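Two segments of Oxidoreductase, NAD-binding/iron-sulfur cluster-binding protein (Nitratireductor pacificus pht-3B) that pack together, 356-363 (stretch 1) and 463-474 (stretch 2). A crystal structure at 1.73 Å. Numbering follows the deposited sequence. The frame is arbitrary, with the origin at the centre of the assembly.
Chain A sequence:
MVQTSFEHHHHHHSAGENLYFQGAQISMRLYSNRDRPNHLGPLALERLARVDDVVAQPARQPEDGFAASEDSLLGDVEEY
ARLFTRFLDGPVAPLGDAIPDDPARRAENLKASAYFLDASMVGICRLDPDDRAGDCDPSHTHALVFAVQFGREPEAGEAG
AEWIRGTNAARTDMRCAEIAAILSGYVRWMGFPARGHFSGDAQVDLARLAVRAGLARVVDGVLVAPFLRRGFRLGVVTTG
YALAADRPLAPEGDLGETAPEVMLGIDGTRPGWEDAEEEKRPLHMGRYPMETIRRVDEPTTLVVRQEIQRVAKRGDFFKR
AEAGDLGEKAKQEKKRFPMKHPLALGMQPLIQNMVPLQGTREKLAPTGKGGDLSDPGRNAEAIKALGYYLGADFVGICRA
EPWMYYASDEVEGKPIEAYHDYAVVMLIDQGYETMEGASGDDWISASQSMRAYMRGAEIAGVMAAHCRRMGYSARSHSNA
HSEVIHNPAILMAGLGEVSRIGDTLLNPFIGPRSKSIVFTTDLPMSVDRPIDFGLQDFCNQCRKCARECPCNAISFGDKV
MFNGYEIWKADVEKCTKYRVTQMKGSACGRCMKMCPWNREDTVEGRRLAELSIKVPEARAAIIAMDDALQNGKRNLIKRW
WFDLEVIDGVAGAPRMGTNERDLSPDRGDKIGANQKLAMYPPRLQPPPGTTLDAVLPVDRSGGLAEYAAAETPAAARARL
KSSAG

Stretch 1 (356-363) PLQGTREK
Stretch 2 (463-474) MAAHCRRMGYSA

Stretch 2 enters as a helix that runs through Arg 469, with the bonds Cys 467 N to Met 463 O (3.1 Å) and Arg 468 N to Ala 464 O (3.0 Å) typical of its last turns. It closes in a Schellman motif: Tyr 472 N bonds Cys 467 O at 3.0 Å and Gly 471 N bonds Arg 468 O at 2.9 Å. Gly 471 takes phi/psi 82/34, a positive phi that favours glycine, and the chain then extends through Tyr 472 (-125/121), Ser 473 (-60/143) and Ala 474 (-161/138). Stretch 1 begins within a 3-10 segment that takes in Pro 356 and Leu 357; from Gly 359 it is loop. CA atoms pair Thr 360 with Ala 474 at 5.8 Å and Lys 363 with Ser 473 at 5.5 Å, so numbering rises along one segment as it falls along the other. The two bury 299 Å² in total.

The backbone link is Thr 360 N donating to Ala 474 O at 3.1 Å, with an N-H...O angle of 155°. The same carbonyl accepts from Arg 468 NH1 at 3.1 Å (152°) within stretch 2, and Gly 359 CA makes a CA-H...O contact with Ala 474 O at 3.6 Å.

Arg 468 points its CA-to-CB bond toward stretch 1. Its chi angles, -65° (m), -169° (t), -57° (m) and -88°, bring the guanidinium beside Gly 359, whose CA lies over one face, 3.2 Å from Arg 468 NH1. Gly 359 adopts 122/-161; an ideal CB there would clash with Ala 474 O at 2.3 Å and Arg 468 NH1 at 2.4 Å, and would be jammed against the preceding carbonyl. The absent side chain thus leaves room for the arginine. Water 1 extends the contact, accepting from Arg 468 NH1 at 2.9 Å and lying 2.9 Å from Leu 357 O. Water 2 accepts a weak bond from Arg 468 NH2 at 3.1 Å.

Beyond the guanidinium, a hydroxyl relay joins the segments. Thr 360, with chi1 56° (p), sets OG1 2.9 Å from Ser 473 OG, to which it donates. Ser 473 points toward stretch 1, and its chi1 of -171° (t) places OG to donate in turn to Glu 362 O at 2.6 Å. One serine oxygen therefore both accepts and donates across the interface. Thr 360 OG1 also touches Arg 468 CD at 3.4 Å, packing against the arginine's aliphatic portion. Arg 361, Glu 362 and Lys 363 direct their CA-to-CB bonds away from stretch 2; Glu 362 takes part through its backbone carbonyl.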

# COMPACT_ATOMS: atom_id res chain seq x y z
N PRO A 356 -10.12 9.86 -13.32
CA PRO A 356 -10.07 10.65 -14.57
C PRO A 356 -8.69 11.17 -14.90
O PRO A 356 -8.49 11.61 -16.04
CB PRO A 356 -11.01 11.84 -14.26
CG PRO A 356 -11.96 11.29 -13.24
CD PRO A 356 -11.10 10.43 -12.38
N LEU A 357 -7.75 11.08 -13.94
CA LEU A 357 -6.42 11.60 -14.16
C LEU A 357 -5.42 10.54 -14.57
O LEU A 357 -4.27 10.83 -14.65
CB LEU A 357 -5.91 12.34 -12.92
CG LEU A 357 -6.80 13.45 -12.33
CD1 LEU A 357 -6.02 14.26 -11.32
CD2 LEU A 357 -7.31 14.37 -13.39
N GLN A 358 -5.89 9.32 -14.83
CA GLN A 358 -4.95 8.15 -15.03
C GLN A 358 -4.09 8.24 -16.27
O GLN A 358 -3.00 7.74 -16.29
CB GLN A 358 -5.72 6.84 -14.99
CG GLN A 358 -6.10 6.54 -13.55
CD GLN A 358 -6.70 5.16 -13.36
OE1 GLN A 358 -6.54 4.29 -14.19
NE2 GLN A 358 -7.40 4.97 -12.28
N GLY A 359 -4.54 8.94 -17.31
CA GLY A 359 -3.71 9.25 -18.45
C GLY A 359 -4.21 8.77 -19.82
O GLY A 359 -5.35 8.39 -19.96
N THR A 360 -3.29 8.70 -20.77
CA THR A 360 -3.56 8.63 -22.18
C THR A 360 -3.19 7.27 -22.76
O THR A 360 -2.27 6.62 -22.30
CB THR A 360 -2.66 9.63 -22.99
OG1 THR A 360 -1.24 9.40 -22.71
CG2 THR A 360 -3.04 11.03 -22.67
N ARG A 361 -3.96 6.81 -23.72
CA ARG A 361 -3.66 5.59 -24.45
C ARG A 361 -3.04 5.86 -25.83
O ARG A 361 -2.42 4.99 -26.39
CB ARG A 361 -4.91 4.76 -24.63
CG ARG A 361 -5.61 4.33 -23.37
CD ARG A 361 -6.86 3.60 -23.67
NE ARG A 361 -7.69 3.25 -22.50
CZ ARG A 361 -8.48 4.12 -21.85
NH1 ARG A 361 -8.49 5.39 -22.20
NH2 ARG A 361 -9.22 3.72 -20.82
N GLU A 362 -3.15 7.10 -26.32
CA GLU A 362 -2.68 7.44 -27.68
C GLU A 362 -1.22 7.82 -27.67
O GLU A 362 -0.71 8.32 -26.67
CB GLU A 362 -3.51 8.60 -28.25
CG GLU A 362 -3.04 10.00 -27.80
CD GLU A 362 -3.73 10.60 -26.51
OE1 GLU A 362 -3.35 11.76 -26.13
OE2 GLU A 362 -4.63 9.94 -25.86
N LYS A 363 -0.52 7.58 -28.80
CA LYS A 363 0.91 7.96 -28.90
C LYS A 363 1.05 9.45 -28.75
O LYS A 363 0.18 10.23 -29.19
CB LYS A 363 1.54 7.51 -30.22
CG LYS A 363 1.54 6.01 -30.38
CD LYS A 363 2.38 5.27 -29.34
CE LYS A 363 2.26 3.71 -29.46
NZ LYS A 363 2.88 2.92 -28.28
N MET A 463 3.60 9.97 -11.64
CA MET A 463 4.68 9.50 -12.49
C MET A 463 4.26 9.44 -13.95
O MET A 463 5.02 9.85 -14.83
CB MET A 463 5.19 8.15 -12.01
CG MET A 463 5.99 8.29 -10.71
SD MET A 463 6.44 6.69 -10.02
CE MET A 463 7.82 6.24 -11.08
N ALA A 464 3.11 8.89 -14.23
CA ALA A 464 2.58 8.85 -15.57
C ALA A 464 2.37 10.26 -16.12
O ALA A 464 2.66 10.52 -17.30
CB ALA A 464 1.30 8.07 -15.61
N ALA A 465 1.92 11.20 -15.29
CA ALA A 465 1.77 12.62 -15.73
C ALA A 465 3.07 13.23 -16.10
O ALA A 465 3.17 13.96 -17.11
CB ALA A 465 1.11 13.46 -14.66
N HIS A 466 4.16 12.85 -15.43
CA HIS A 466 5.46 13.33 -15.78
C HIS A 466 5.96 12.78 -17.07
O HIS A 466 6.53 13.48 -17.90
CB HIS A 466 6.50 13.10 -14.65
CG HIS A 466 7.79 13.83 -14.87
ND1 HIS A 466 7.87 15.21 -14.98
CD2 HIS A 466 9.05 13.37 -14.99
CE1 HIS A 466 9.12 15.55 -15.19
NE2 HIS A 466 9.86 14.45 -15.21
N CYS A 467 5.72 11.51 -17.30
CA CYS A 467 6.02 10.92 -18.60
C CYS A 467 5.31 11.69 -19.75
O CYS A 467 5.91 11.91 -20.76
CB CYS A 467 5.62 9.42 -18.66
SG CYS A 467 6.73 8.37 -17.70
N ARG A 468 4.05 12.01 -19.55
CA ARG A 468 3.24 12.72 -20.57
C ARG A 468 3.81 14.14 -20.78
O ARG A 468 3.93 14.58 -21.90
CB ARG A 468 1.82 12.72 -20.25
CG ARG A 468 1.16 11.38 -20.23
CD ARG A 468 -0.34 11.38 -20.16
NE ARG A 468 -0.83 12.11 -19.02
CZ ARG A 468 -1.04 11.62 -17.81
NH1 ARG A 468 -0.80 10.36 -17.54
NH2 ARG A 468 -1.51 12.41 -16.85
N ARG A 469 4.27 14.79 -19.73
CA ARG A 469 4.95 16.05 -19.82
C ARG A 469 6.14 15.99 -20.72
O ARG A 469 6.44 16.92 -21.47
CB ARG A 469 5.34 16.55 -18.43
CG ARG A 469 6.08 17.85 -18.40
CD ARG A 469 6.47 18.30 -17.00
NE ARG A 469 5.34 18.34 -16.04
CZ ARG A 469 4.39 19.30 -15.99
NH1 ARG A 469 4.34 20.36 -16.85
NH2 ARG A 469 3.44 19.19 -15.06
N MET A 470 6.83 14.88 -20.70
CA MET A 470 8.00 14.70 -21.58
C MET A 470 7.66 14.22 -22.99
O MET A 470 8.56 13.91 -23.77
CB MET A 470 8.97 13.72 -20.89
CG MET A 470 9.44 14.16 -19.51
SD MET A 470 10.72 13.13 -18.78
CE MET A 470 9.80 11.61 -18.48
N GLY A 471 6.38 14.02 -23.26
CA GLY A 471 5.90 13.57 -24.55
C GLY A 471 5.96 12.08 -24.78
O GLY A 471 6.13 11.62 -25.93
N TYR A 472 5.75 11.30 -23.70
CA TYR A 472 5.64 9.85 -23.81
C TYR A 472 4.35 9.41 -23.22
O TYR A 472 4.06 9.73 -22.05
CB TYR A 472 6.84 9.18 -23.13
CG TYR A 472 8.11 9.44 -23.84
CD1 TYR A 472 8.51 8.64 -24.90
CD2 TYR A 472 8.92 10.50 -23.48
CE1 TYR A 472 9.67 8.89 -25.61
CE2 TYR A 472 10.08 10.77 -24.18
CZ TYR A 472 10.47 9.93 -25.21
OH TYR A 472 11.65 10.19 -25.86
N SER A 473 3.51 8.76 -23.99
CA SER A 473 2.18 8.40 -23.54
C SER A 473 2.34 7.47 -22.26
O SER A 473 3.26 6.70 -22.17
CB SER A 473 1.45 7.63 -24.62
OG SER A 473 0.11 7.44 -24.32
N ALA A 474 1.44 7.64 -21.32
CA ALA A 474 1.51 6.88 -20.06
C ALA A 474 0.15 6.91 -19.42
O ALA A 474 -0.55 7.93 -19.45
CB ALA A 474 2.55 7.46 -19.16
O HOH W 1 -1.43 10.33 -14.67
O HOH W 2 -2.54 13.31 -14.05